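Glucose-6-phosphate 1-dehydrogenase (Kluyveromyces lactis, PDB 7E6I) oxidises glucose 6-phosphate to 6-phosphogluconolactone with reduction of NADP(+), the first, rate-limiting step of the oxidative pentose phosphate pathway. Local coordinates at residues P299-D304 with S311-F316; L246-T251 with D433-V438; D6-I11 with A109-D114. One frame throughout, in Å; residues are numbered along the deposited sequence.

Contact 1 (P299-D304 with S311-F316); sequences PSYLDD and SKCVTF
Tyr301 reaches across to Ser311, Cys313 and Thr315, and its ring is the centre of this contact. CG stands anti to the backbone N (chi1 173°), which swings the ring out of the type I beta turn Tyr301-Asp304 and over to 311-316, where three residues meet it in three different ways. Ser311 OG comes in at the edge, in the ring plane, 3.5 Å from Tyr301 CE2. Cys313 approaches obliquely: its CB lies 3.5 Å from Tyr301 OH, and its SG is 4.9 Å from the ring centroid, a slanting sulfur-aromatic contact. Over one face, offset toward the rim, sits the methyl of Thr315, with CG2 4.0 Å from Tyr301 CD1. No hydrogen bond crosses between the segments. Instead the polar tips share an outside partner, since Tyr301 OH and Ser311 OG both bond to Asp233 OD1, and this fixes the hydroxyl end of the ring beside the serine. Ser311 OG also accepts from Cys313 N (3.2 Å), closing an ST turn.

Beyond this buried cluster the packing thins out. Leu302, partly exposed, adds one branch, CD2 at 3.8 Å from Ser311 CB. Farther out, Ser300 and Asp303 bind each other rather than 311-316: Asp303 N donates to Ser300 OG, an ST motif, and Ser300 N donates to Asp303 OD2 at 2.9 Å from above the carboxylate plane. Asp303 OD2 also forms a salt bridge with Arg292.

Both segments belong to the long connection from strand 285-291 to strand 316-321 in the mixed sheet. Through its backbone Thr315 bonds Lys339 of the glucose 6-phosphate pocket. Tyr301 and Leu302 rest on Gln289 of the first strand, Cys313 and Thr315 touch Phe232 of helix 229-232, and Thr315 with Phe316 faces Gly288 in a classic beta bulge.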
ATOM      1  N   PRO A 299      21.299 -16.550   8.425  1.00 48.81           N
ATOM      2  CA  PRO A 299      22.413 -15.603   8.337  1.00 48.93           C
ATOM      3  C   PRO A 299      22.043 -14.247   8.913  1.00 49.86           C
ATOM      4  O   PRO A 299      20.872 -13.881   9.022  1.00 47.36           O
ATOM      5  CB  PRO A 299      22.649 -15.497   6.831  1.00 48.67           C
ATOM      6  CG  PRO A 299      21.265 -15.635   6.261  1.00 47.41           C
ATOM      7  CD  PRO A 299      20.533 -16.612   7.166  1.00 48.39           C
ATOM      8  N   SER A 300      23.073 -13.495   9.283  1.00 50.74           N
ATOM      9  CA  SER A 300      22.861 -12.098   9.611  1.00 47.17           C
ATOM     10  C   SER A 300      22.580 -11.302   8.337  1.00 45.96           C
ATOM     11  O   SER A 300      22.764 -11.780   7.213  1.00 45.80           O
ATOM     12  CB  SER A 300      24.077 -11.526  10.335  1.00 47.46           C
ATOM     13  OG  SER A 300      25.189 -11.463   9.458  1.00 49.37           O
ATOM     14  N   TYR A 301      22.113 -10.067   8.523  1.00 44.77           N
ATOM     15  CA  TYR A 301      21.989  -9.183   7.374  1.00 44.58           C
ATOM     16  C   TYR A 301      23.342  -8.989   6.691  1.00 45.49           C
ATOM     17  O   TYR A 301      23.411  -8.913   5.457  1.00 44.86           O
ATOM     18  CB  TYR A 301      21.383  -7.845   7.807  1.00 39.19           C
ATOM     19  CG  TYR A 301      21.358  -6.798   6.712  1.00 40.47           C
ATOM     20  CD1 TYR A 301      20.448  -6.882   5.662  1.00 38.10           C
ATOM     21  CD2 TYR A 301      22.234  -5.719   6.735  1.00 38.45           C
ATOM     22  CE1 TYR A 301      20.422  -5.932   4.665  1.00 39.25           C
ATOM     23  CE2 TYR A 301      22.205  -4.759   5.745  1.00 39.39           C
ATOM     24  CZ  TYR A 301      21.306  -4.869   4.707  1.00 40.37           C
ATOM     25  OH  TYR A 301      21.295  -3.915   3.702  1.00 40.29           O
ATOM     26  N   LEU A 302      24.426  -8.964   7.475  1.00 44.01           N
ATOM     27  CA  LEU A 302      25.765  -8.726   6.944  1.00 48.31           C
ATOM     28  C   LEU A 302      26.370  -9.957   6.276  1.00 49.44           C
ATOM     29  O   LEU A 302      27.248  -9.812   5.419  1.00 53.28           O
ATOM     30  CB  LEU A 302      26.690  -8.231   8.061  1.00 46.58           C
ATOM     31  CG  LEU A 302      26.323  -6.903   8.743  1.00 46.44           C
ATOM     32  CD1 LEU A 302      27.260  -6.631   9.892  1.00 39.56           C
ATOM     33  CD2 LEU A 302      26.328  -5.718   7.775  1.00 46.72           C
ATOM     34  N   ASP A 303      25.925 -11.163   6.642  1.00 50.20           N
ATOM     35  CA  ASP A 303      26.360 -12.368   5.943  1.00 51.02           C
ATOM     36  C   ASP A 303      26.063 -12.316   4.454  1.00 53.40           C
ATOM     37  O   ASP A 303      26.642 -13.095   3.694  1.00 57.26           O
ATOM     38  CB  ASP A 303      25.682 -13.601   6.532  1.00 51.35           C
ATOM     39  CG  ASP A 303      26.247 -13.993   7.866  1.00 53.21           C
ATOM     40  OD1 ASP A 303      27.324 -13.477   8.227  1.00 52.23           O
ATOM     41  OD2 ASP A 303      25.605 -14.807   8.566  1.00 57.06           O
ATOM     42  N   ASP A 304      25.145 -11.454   4.024  1.00 57.08           N
ATOM     43  CA  ASP A 304      24.849 -11.320   2.605  1.00 57.37           C
ATOM     44  C   ASP A 304      26.102 -10.881   1.858  1.00 56.82           C
ATOM     45  O   ASP A 304      26.747  -9.892   2.226  1.00 55.53           O
ATOM     46  CB  ASP A 304      23.713 -10.312   2.403  1.00 52.17           C
ATOM     47  CG  ASP A 304      23.148 -10.336   0.995  1.00 55.36           C
ATOM     48  OD1 ASP A 304      23.934 -10.183   0.034  1.00 57.41           O
ATOM     49  OD2 ASP A 304      21.912 -10.493   0.844  1.00 56.07           O
ATOM     50  N   SER A 311      27.733  -1.920   7.180  1.00 49.95           N
ATOM     51  CA  SER A 311      26.422  -1.382   6.847  1.00 48.90           C
ATOM     52  C   SER A 311      25.612  -1.045   8.095  1.00 45.31           C
ATOM     53  O   SER A 311      25.448  -1.879   8.988  1.00 43.50           O
ATOM     54  CB  SER A 311      25.657  -2.385   5.991  1.00 46.11           C
ATOM     55  OG  SER A 311      24.314  -1.979   5.845  1.00 46.90           O
ATOM     56  N   LYS A 312      25.083   0.178   8.145  1.00 44.92           N
ATOM     57  CA  LYS A 312      24.166   0.593   9.198  1.00 43.31           C
ATOM     58  C   LYS A 312      22.700   0.470   8.776  1.00 43.32           C
ATOM     59  O   LYS A 312      21.839   1.160   9.340  1.00 43.77           O
ATOM     60  CB  LYS A 312      24.468   2.031   9.618  1.00 42.15           C
ATOM     61  CG  LYS A 312      25.885   2.265  10.119  1.00 50.21           C
ATOM     62  CD  LYS A 312      25.941   3.490  11.046  1.00 53.12           C
ATOM     63  CE  LYS A 312      25.568   4.772  10.294  1.00 59.08           C
ATOM     64  NZ  LYS A 312      26.662   5.798  10.291  1.00 67.00           N
ATOM     65  N   CYS A 313      22.394  -0.385   7.799  1.00 38.53           N
ATOM     66  CA  CYS A 313      21.040  -0.443   7.262  1.00 36.67           C
ATOM     67  C   CYS A 313      20.047  -0.917   8.322  1.00 36.41           C
ATOM     68  O   CYS A 313      20.282  -1.910   9.022  1.00 34.10           O
ATOM     69  CB  CYS A 313      20.981  -1.359   6.050  1.00 37.09           C
ATOM     70  SG  CYS A 313      19.362  -1.348   5.252  1.00 38.19           S
ATOM     71  N   VAL A 314      18.925  -0.214   8.421  1.00 34.26           N
ATOM     72  CA  VAL A 314      17.876  -0.536   9.382  1.00 36.04           C
ATOM     73  C   VAL A 314      16.911  -1.534   8.748  1.00 31.95           C
ATOM     74  O   VAL A 314      16.266  -1.226   7.740  1.00 30.77           O
ATOM     75  CB  VAL A 314      17.135   0.736   9.821  1.00 36.01           C
ATOM     76  CG1 VAL A 314      16.036   0.394  10.755  1.00 34.59           C
ATOM     77  CG2 VAL A 314      18.087   1.707  10.495  1.00 36.09           C
ATOM     78  N   THR A 315      16.784  -2.719   9.348  1.00 30.78           N
ATOM     79  CA  THR A 315      15.783  -3.690   8.910  1.00 30.90           C
ATOM     80  C   THR A 315      14.601  -3.789   9.873  1.00 28.09           C
ATOM     81  O   THR A 315      13.617  -4.478   9.570  1.00 26.33           O
ATOM     82  CB  THR A 315      16.429  -5.075   8.702  1.00 31.82           C
ATOM     83  OG1 THR A 315      16.871  -5.602   9.956  1.00 31.42           O
ATOM     84  CG2 THR A 315      17.631  -4.970   7.775  1.00 35.27           C
ATOM     85  N   PHE A 316      14.673  -3.118  11.022  1.00 28.37           N
ATOM     86  CA  PHE A 316      13.556  -2.983  11.942  1.00 28.33           C
ATOM     87  C   PHE A 316      13.563  -1.567  12.472  1.00 29.64           C
ATOM     88  O   PHE A 316      14.610  -1.088  12.915  1.00 32.27           O
ATOM     89  CB  PHE A 316      13.648  -3.959  13.126  1.00 31.25           C
ATOM     90  CG  PHE A 316      12.594  -3.727  14.177  1.00 31.66           C
ATOM     91  CD1 PHE A 316      12.705  -2.691  15.091  1.00 32.81           C
ATOM     92  CD2 PHE A 316      11.484  -4.537  14.237  1.00 31.87           C
ATOM     93  CE1 PHE A 316      11.734  -2.465  16.016  1.00 32.74           C
ATOM     94  CE2 PHE A 316      10.514  -4.312  15.169  1.00 33.32           C
ATOM     95  CZ  PHE A 316      10.640  -3.269  16.063  1.00 32.31           C
TER

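Contact 2 (L246-T251 with D433-V438)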
ATOM      1  N   LEU A 246       2.499   1.899   5.689  1.00 23.83           N
ATOM      2  CA  LEU A 246       2.047   2.077   7.066  1.00 22.53           C
ATOM      3  C   LEU A 246       1.525   3.493   7.303  1.00 22.32           C
ATOM      4  O   LEU A 246       0.533   3.683   8.021  1.00 20.33           O
ATOM      5  CB  LEU A 246       3.184   1.730   8.031  1.00 23.55           C
ATOM      6  CG  LEU A 246       3.660   0.258   8.029  1.00 24.88           C
ATOM      7  CD1 LEU A 246       4.302  -0.127   9.355  1.00 23.01           C
ATOM      8  CD2 LEU A 246       2.495  -0.703   7.694  1.00 23.56           C
ATOM      9  N   LEU A 247       2.176   4.502   6.716  1.00 19.95           N
ATOM     10  CA  LEU A 247       1.680   5.865   6.868  1.00 22.01           C
ATOM     11  C   LEU A 247       0.289   6.008   6.265  1.00 21.16           C
ATOM     12  O   LEU A 247      -0.575   6.684   6.834  1.00 17.31           O
ATOM     13  CB  LEU A 247       2.645   6.861   6.230  1.00 22.40           C
ATOM     14  CG  LEU A 247       2.273   8.332   6.450  1.00 23.34           C
ATOM     15  CD1 LEU A 247       2.109   8.615   7.948  1.00 23.13           C
ATOM     16  CD2 LEU A 247       3.312   9.268   5.831  1.00 21.93           C
ATOM     17  N   GLN A 248       0.050   5.361   5.126  1.00 20.06           N
ATOM     18  CA  GLN A 248      -1.277   5.381   4.519  1.00 22.39           C
ATOM     19  C   GLN A 248      -2.332   4.864   5.490  1.00 21.57           C
ATOM     20  O   GLN A 248      -3.341   5.532   5.741  1.00 20.03           O
ATOM     21  CB  GLN A 248      -1.280   4.538   3.242  1.00 22.16           C
ATOM     22  CG  GLN A 248      -0.711   5.235   2.016  1.00 25.23           C
ATOM     23  CD  GLN A 248      -1.525   6.452   1.600  1.00 25.34           C
ATOM     24  OE1 GLN A 248      -2.674   6.611   2.001  1.00 27.64           O
ATOM     25  NE2 GLN A 248      -0.930   7.312   0.793  1.00 25.36           N
ATOM     26  N   VAL A 249      -2.107   3.668   6.047  1.00 17.58           N
ATOM     27  CA  VAL A 249      -3.025   3.098   7.028  1.00 19.38           C
ATOM     28  C   VAL A 249      -3.276   4.080   8.166  1.00 20.72           C
ATOM     29  O   VAL A 249      -4.420   4.326   8.559  1.00 20.73           O
ATOM     30  CB  VAL A 249      -2.470   1.767   7.560  1.00 21.20           C
ATOM     31  CG1 VAL A 249      -3.277   1.311   8.781  1.00 19.65           C
ATOM     32  CG2 VAL A 249      -2.457   0.720   6.457  1.00 19.19           C
ATOM     33  N   LEU A 250      -2.201   4.635   8.731  1.00 21.44           N
ATOM     34  CA  LEU A 250      -2.334   5.505   9.898  1.00 19.63           C
ATOM     35  C   LEU A 250      -3.175   6.715   9.553  1.00 18.97           C
ATOM     36  O   LEU A 250      -4.002   7.182  10.346  1.00 18.50           O
ATOM     37  CB  LEU A 250      -0.944   5.933  10.376  1.00 22.93           C
ATOM     38  CG  LEU A 250      -0.869   6.941  11.519  1.00 22.43           C
ATOM     39  CD1 LEU A 250      -1.577   6.367  12.770  1.00 19.89           C
ATOM     40  CD2 LEU A 250       0.591   7.303  11.813  1.00 21.00           C
ATOM     41  N   THR A 251      -2.997   7.195   8.342  1.00 18.43           N
ATOM     42  CA  THR A 251      -3.757   8.327   7.842  1.00 19.96           C
ATOM     43  C   THR A 251      -5.257   8.007   7.796  1.00 22.20           C
ATOM     44  O   THR A 251      -6.095   8.816   8.219  1.00 19.02           O
ATOM     45  CB  THR A 251      -3.142   8.669   6.478  1.00 20.26           C
ATOM     46  OG1 THR A 251      -2.426   9.894   6.575  1.00 26.67           O
ATOM     47  CG2 THR A 251      -4.103   8.742   5.428  1.00 18.76           C
ATOM     48  N   ASP A 433      -0.607  14.432  -5.113  1.00 30.41           N
ATOM     49  CA  ASP A 433       0.713  15.056  -5.120  1.00 33.10           C
ATOM     50  C   ASP A 433       1.020  15.779  -3.803  1.00 30.77           C
ATOM     51  O   ASP A 433       2.152  15.700  -3.303  1.00 31.12           O
ATOM     52  CB  ASP A 433       0.847  16.004  -6.315  1.00 33.42           C
ATOM     53  CG  ASP A 433      -0.182  17.124  -6.298  1.00 36.90           C
ATOM     54  OD1 ASP A 433      -1.362  16.848  -5.988  1.00 37.06           O
ATOM     55  OD2 ASP A 433       0.179  18.279  -6.609  1.00 39.06           O
ATOM     56  N   ASP A 434       0.035  16.472  -3.207  1.00 28.27           N
ATOM     57  CA  ASP A 434       0.306  17.111  -1.917  1.00 29.62           C
ATOM     58  C   ASP A 434       0.468  16.078  -0.808  1.00 30.89           C
ATOM     59  O   ASP A 434       1.291  16.264   0.105  1.00 31.44           O
ATOM     60  CB  ASP A 434      -0.785  18.131  -1.549  1.00 28.31           C
ATOM     61  CG  ASP A 434      -2.217  17.567  -1.614  1.00 30.66           C
ATOM     62  OD1 ASP A 434      -2.429  16.434  -2.100  1.00 31.43           O
ATOM     63  OD2 ASP A 434      -3.153  18.293  -1.187  1.00 28.23           O
ATOM     64  N   GLU A 435      -0.288  14.984  -0.890  1.00 26.73           N
ATOM     65  CA  GLU A 435      -0.109  13.856   0.017  1.00 28.41           C
ATOM     66  C   GLU A 435       1.328  13.340  -0.027  1.00 30.85           C
ATOM     67  O   GLU A 435       1.960  13.104   1.013  1.00 30.31           O
ATOM     68  CB  GLU A 435      -1.098  12.762  -0.384  1.00 28.88           C
ATOM     69  CG  GLU A 435      -1.251  11.613   0.563  1.00 27.52           C
ATOM     70  CD  GLU A 435      -2.286  10.599   0.056  1.00 31.99           C
ATOM     71  OE1 GLU A 435      -2.880  10.817  -1.034  1.00 29.55           O
ATOM     72  OE2 GLU A 435      -2.514   9.582   0.746  1.00 33.50           O
ATOM     73  N   LEU A 436       1.854  13.146  -1.233  1.00 30.01           N
ATOM     74  CA  LEU A 436       3.244  12.744  -1.397  1.00 30.84           C
ATOM     75  C   LEU A 436       4.184  13.776  -0.788  1.00 31.40           C
ATOM     76  O   LEU A 436       5.107  13.442  -0.029  1.00 27.92           O
ATOM     77  CB  LEU A 436       3.533  12.570  -2.890  1.00 29.88           C
ATOM     78  CG  LEU A 436       4.505  11.532  -3.411  1.00 34.51           C
ATOM     79  CD1 LEU A 436       4.595  10.340  -2.478  1.00 32.69           C
ATOM     80  CD2 LEU A 436       4.034  11.117  -4.795  1.00 38.85           C
ATOM     81  N   ASP A 437       3.956  15.047  -1.111  1.00 29.57           N
ATOM     82  CA  ASP A 437       4.867  16.087  -0.661  1.00 30.42           C
ATOM     83  C   ASP A 437       4.935  16.134   0.858  1.00 31.44           C
ATOM     84  O   ASP A 437       6.027  16.163   1.438  1.00 29.72           O
ATOM     85  CB  ASP A 437       4.434  17.434  -1.228  1.00 31.94           C
ATOM     86  CG  ASP A 437       5.356  18.548  -0.811  1.00 34.03           C
ATOM     87  OD1 ASP A 437       6.560  18.492  -1.131  1.00 36.53           O
ATOM     88  OD2 ASP A 437       4.877  19.484  -0.143  1.00 39.76           O
ATOM     89  N   VAL A 438       3.775  16.112   1.526  1.00 31.79           N
ATOM     90  CA  VAL A 438       3.767  16.215   2.984  1.00 31.00           C
ATOM     91  C   VAL A 438       4.367  14.966   3.620  1.00 31.45           C
ATOM     92  O   VAL A 438       5.062  15.044   4.645  1.00 30.08           O
ATOM     93  CB  VAL A 438       2.343  16.471   3.495  1.00 28.47           C
ATOM     94  CG1 VAL A 438       2.349  16.568   5.008  1.00 25.34           C
ATOM     95  CG2 VAL A 438       1.803  17.735   2.884  1.00 28.16           C
TER
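Between 246-251 and 433-438 the nearest CA atoms are those of Gln248 and Glu435, 9.7 Å apart, so side chains bridge the gap between helix 236-254 and the first turn of helix 433-451. This is a buried polar link between two helices of the C-terminal domain; Gln248 lies three residues after His245, the probable proton acceptor. The Gln248 chain is bent at chi2 (-63°), while Glu435 runs fully extended beyond CG, and the two meet at about a right angle. Gln248 NE2 donates to Glu435 OE2, its N-H...O angle 153°.

Lys270, from helix 263-276, completes the group: its NZ makes a salt bridge to Glu435 OE2 and a hydrogen bond to Gln248 OE1. That shared donor probably lets the two acceptors, Gln248 OE1 and Glu435 OE2, lie 3.2 Å apart, and it would ease the burial of the carboxylate charge. The other carboxylate oxygen, Glu435 OE1, takes the backbone N of Arg432. With the amide and carboxylate planes 67° apart, NE2 of Gln248 reaches OE2 of Glu435 from above the carboxylate plane, at 2.8 Å.

Contact 3 (D6-I11 with A109-D114)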
ATOM      1  N   ASP A   6     -15.721   1.391 -20.025  1.00 53.86           N
ATOM      2  CA  ASP A   6     -16.378   0.099 -20.201  1.00 52.84           C
ATOM      3  C   ASP A   6     -16.032  -0.499 -21.561  1.00 55.54           C
ATOM      4  O   ASP A   6     -15.153  -1.358 -21.654  1.00 60.87           O
ATOM      5  CB  ASP A   6     -17.895   0.244 -20.044  1.00 55.16           C
ATOM      6  CG  ASP A   6     -18.590  -1.070 -19.670  1.00 59.02           C
ATOM      7  OD1 ASP A   6     -17.911  -2.120 -19.564  1.00 55.65           O
ATOM      8  OD2 ASP A   6     -19.832  -1.046 -19.484  1.00 61.07           O
ATOM      9  N   GLU A   7     -16.689  -0.035 -22.619  1.00 57.72           N
ATOM     10  CA  GLU A   7     -16.554  -0.631 -23.948  1.00 56.92           C
ATOM     11  C   GLU A   7     -15.423   0.020 -24.734  1.00 53.84           C
ATOM     12  O   GLU A   7     -15.229   1.237 -24.681  1.00 53.47           O
ATOM     13  CB  GLU A   7     -17.857  -0.505 -24.744  1.00 56.74           C
ATOM     14  CG  GLU A   7     -19.140  -0.567 -23.912  1.00 63.06           C
ATOM     15  CD  GLU A   7     -19.468   0.752 -23.174  1.00 69.07           C
ATOM     16  OE1 GLU A   7     -19.039   1.835 -23.640  1.00 71.27           O
ATOM     17  OE2 GLU A   7     -20.155   0.702 -22.121  1.00 68.45           O
ATOM     18  N   ASN A   8     -14.672  -0.810 -25.458  1.00 54.51           N
ATOM     19  CA  ASN A   8     -13.652  -0.346 -26.404  1.00 56.02           C
ATOM     20  C   ASN A   8     -12.563   0.481 -25.726  1.00 54.37           C
ATOM     21  O   ASN A   8     -11.914   1.320 -26.359  1.00 49.35           O
ATOM     22  CB  ASN A   8     -14.291   0.434 -27.557  1.00 57.58           C
ATOM     23  CG  ASN A   8     -15.482  -0.290 -28.144  1.00 56.27           C
ATOM     24  OD1 ASN A   8     -15.446  -1.508 -28.328  1.00 55.70           O
ATOM     25  ND2 ASN A   8     -16.557   0.446 -28.402  1.00 56.95           N
ATOM     26  N   THR A   9     -12.344   0.240 -24.439  1.00 52.94           N
ATOM     27  CA  THR A   9     -11.203   0.816 -23.751  1.00 51.58           C
ATOM     28  C   THR A   9      -9.929   0.072 -24.129  1.00 48.49           C
ATOM     29  O   THR A   9      -9.902  -1.162 -24.204  1.00 47.38           O
ATOM     30  CB  THR A   9     -11.416   0.765 -22.242  1.00 52.70           C
ATOM     31  OG1 THR A   9     -12.104  -0.446 -21.906  1.00 60.40           O
ATOM     32  CG2 THR A   9     -12.280   1.899 -21.834  1.00 50.23           C
ATOM     33  N   VAL A  10      -8.871   0.827 -24.383  1.00 45.07           N
ATOM     34  CA  VAL A  10      -7.569   0.244 -24.666  1.00 47.43           C
ATOM     35  C   VAL A  10      -6.688   0.448 -23.440  1.00 44.68           C
ATOM     36  O   VAL A  10      -6.478   1.579 -22.979  1.00 42.36           O
ATOM     37  CB  VAL A  10      -6.944   0.829 -25.943  1.00 48.17           C
ATOM     38  CG1 VAL A  10      -7.223   2.312 -26.032  1.00 51.22           C
ATOM     39  CG2 VAL A  10      -5.435   0.529 -26.008  1.00 45.36           C
ATOM     40  N   ILE A  11      -6.206  -0.655 -22.892  1.00 43.76           N
ATOM     41  CA  ILE A  11      -5.274  -0.647 -21.780  1.00 43.27           C
ATOM     42  C   ILE A  11      -3.909  -1.012 -22.342  1.00 41.98           C
ATOM     43  O   ILE A  11      -3.720  -2.125 -22.844  1.00 44.47           O
ATOM     44  CB  ILE A  11      -5.712  -1.630 -20.683  1.00 41.77           C
ATOM     45  CG1 ILE A  11      -7.053  -1.197 -20.084  1.00 39.73           C
ATOM     46  CG2 ILE A  11      -4.663  -1.751 -19.608  1.00 35.84           C
ATOM     47  CD1 ILE A  11      -7.740  -2.294 -19.265  1.00 37.05           C
ATOM     48  N   ALA A 109     -11.487   2.913 -34.504  1.00 70.79           N
ATOM     49  CA  ALA A 109     -12.305   3.165 -35.681  1.00 67.87           C
ATOM     50  C   ALA A 109     -13.098   1.939 -36.100  1.00 65.87           C
ATOM     51  O   ALA A 109     -14.272   2.061 -36.449  1.00 69.79           O
ATOM     52  CB  ALA A 109     -11.425   3.633 -36.841  1.00 66.53           C
ATOM     53  N   GLU A 110     -12.476   0.758 -36.065  1.00 68.85           N
ATOM     54  CA  GLU A 110     -13.193  -0.496 -36.266  1.00 71.61           C
ATOM     55  C   GLU A 110     -14.348  -0.659 -35.282  1.00 74.92           C
ATOM     56  O   GLU A 110     -15.311  -1.376 -35.584  1.00 75.49           O
ATOM     57  CB  GLU A 110     -12.212  -1.667 -36.153  1.00 76.08           C
ATOM     58  CG  GLU A 110     -12.751  -3.010 -36.632  1.00 86.58           C
ATOM     59  CD  GLU A 110     -12.450  -4.144 -35.660  1.00 89.25           C
ATOM     60  OE1 GLU A 110     -11.289  -4.244 -35.196  1.00 88.20           O
ATOM     61  OE2 GLU A 110     -13.376  -4.931 -35.356  1.00 89.36           O
ATOM     62  N   LYS A 111     -14.259  -0.037 -34.106  1.00 75.26           N
ATOM     63  CA  LYS A 111     -15.405   0.202 -33.235  1.00 75.13           C
ATOM     64  C   LYS A 111     -15.705   1.691 -33.281  1.00 74.49           C
ATOM     65  O   LYS A 111     -14.788   2.510 -33.188  1.00 76.77           O
ATOM     66  CB  LYS A 111     -15.123  -0.236 -31.794  1.00 69.38           C
ATOM     67  CG  LYS A 111     -14.189  -1.422 -31.674  1.00 66.17           C
ATOM     68  CD  LYS A 111     -14.933  -2.706 -31.980  1.00 67.34           C
ATOM     69  CE  LYS A 111     -14.108  -3.927 -31.628  1.00 70.19           C
ATOM     70  NZ  LYS A 111     -14.910  -4.897 -30.834  1.00 69.80           N
ATOM     71  N   LYS A 112     -16.965   2.045 -33.452  1.00 72.81           N
ATOM     72  CA  LYS A 112     -17.301   3.454 -33.613  1.00 76.57           C
ATOM     73  C   LYS A 112     -17.065   4.142 -32.281  1.00 75.89           C
ATOM     74  O   LYS A 112     -17.911   4.088 -31.384  1.00 83.76           O
ATOM     75  CB  LYS A 112     -18.741   3.626 -34.087  1.00 86.21           C
ATOM     76  CG  LYS A 112     -19.038   3.074 -35.492  1.00 86.11           C
ATOM     77  CD  LYS A 112     -19.280   1.558 -35.501  1.00 88.56           C
ATOM     78  CE  LYS A 112     -19.776   1.059 -36.854  1.00 92.05           C
ATOM     79  NZ  LYS A 112     -19.018  -0.141 -37.307  1.00 91.05           N
ATOM     80  N   VAL A 113     -15.903   4.775 -32.131  1.00 68.99           N
ATOM     81  CA  VAL A 113     -15.535   5.450 -30.890  1.00 69.89           C
ATOM     82  C   VAL A 113     -15.456   6.945 -31.164  1.00 68.47           C
ATOM     83  O   VAL A 113     -14.619   7.392 -31.957  1.00 69.31           O
ATOM     84  CB  VAL A 113     -14.207   4.930 -30.316  1.00 68.58           C
ATOM     85  CG1 VAL A 113     -13.738   5.827 -29.180  1.00 65.03           C
ATOM     86  CG2 VAL A 113     -14.354   3.501 -29.823  1.00 64.57           C
ATOM     87  N   ASP A 114     -16.328   7.713 -30.506  1.00 67.95           N
ATOM     88  CA  ASP A 114     -16.292   9.170 -30.548  1.00 66.85           C
ATOM     89  C   ASP A 114     -15.423   9.768 -29.453  1.00 66.32           C
ATOM     90  O   ASP A 114     -15.015  10.930 -29.563  1.00 64.04           O
ATOM     91  CB  ASP A 114     -17.708   9.742 -30.411  1.00 72.03           C
ATOM     92  CG  ASP A 114     -18.427   9.838 -31.734  1.00 81.37           C
ATOM     93  OD1 ASP A 114     -17.846  10.423 -32.676  1.00 83.39           O
ATOM     94  OD2 ASP A 114     -19.569   9.334 -31.833  1.00 84.50           O
TER
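Asn8 and Lys111 both turn CG roughly anti to their own carbonyl carbon, Asn8 with chi1 -48° and Lys111 (chi1 -32°) twisted well off a staggered position, and this lays the asparagine amide against the root of the lysine chain. The backbone of Asn8, in a left-handed helical conformation, probably helps to aim the side chain at 111-113. Lys111 CB then stands about equally far from the three amide atoms, 3.7 Å from Asn8 CG, so the methylene sits over a face of the amide. The next carbon, Lys111 CG, comes 3.6 Å from Asn8 OD1. A bend at chi2 (-78°) carries the rest of the lysine chain on past the carbonyl oxygen. The contact is one of van der Waals packing, and no hydrogen bond joins the segments.

Val113 supplies the apolar partner. Its CG2 lies 3.8 Å from Asn8 CB and 4.0 Å from Asn8 ND2, and the two side chains run alongside in opposing senses. Lys111 CB and Val113 CG2 both lie on the same side of the Asn8 amide plane, the valine methyl displaced toward CB and ND2. All three residues keep some exposure, as expected at this surface position. On the backbone side, Asn8 N is held by Thr41 OG1.

In the Rossmann-type nucleotide-binding domain, the contact joins the lead-in to the first strand, 10-14, with the turn that follows helix 94-110, Lys111 being the first residue to leave helical conformation. Asn8 also touches Phe107 of that helix, while Val10 packs on Ile104 and Glu108. From Val113 the chain runs into strand 117-122, which pairs in parallel with strand 10-14, and strand 43-48 flanks strand 10-14 on its other side.

How the contacts relate
From the N terminus, contact 3 closes first: it brings residues 6-11 back to 109-114, enclosing strands 43-48 and 84-88 with the helices around them and stopping short of strand 117-122. After completing the parallel sheet, the chain enters the C-terminal domain, where contact 2 opens on helix 236-254 and closes only at helix 433-451. Contact 1 falls within that long span as a short local closure, six residues between its segments, in the connection between strands 285-291 and 316-321. No contacts cross. Contacts 1 and 2 share a domain, their centres about 28 Å apart, whereas contacts 1 and 3 lie on opposite sides of the chain's centre, about 51 Å between centres.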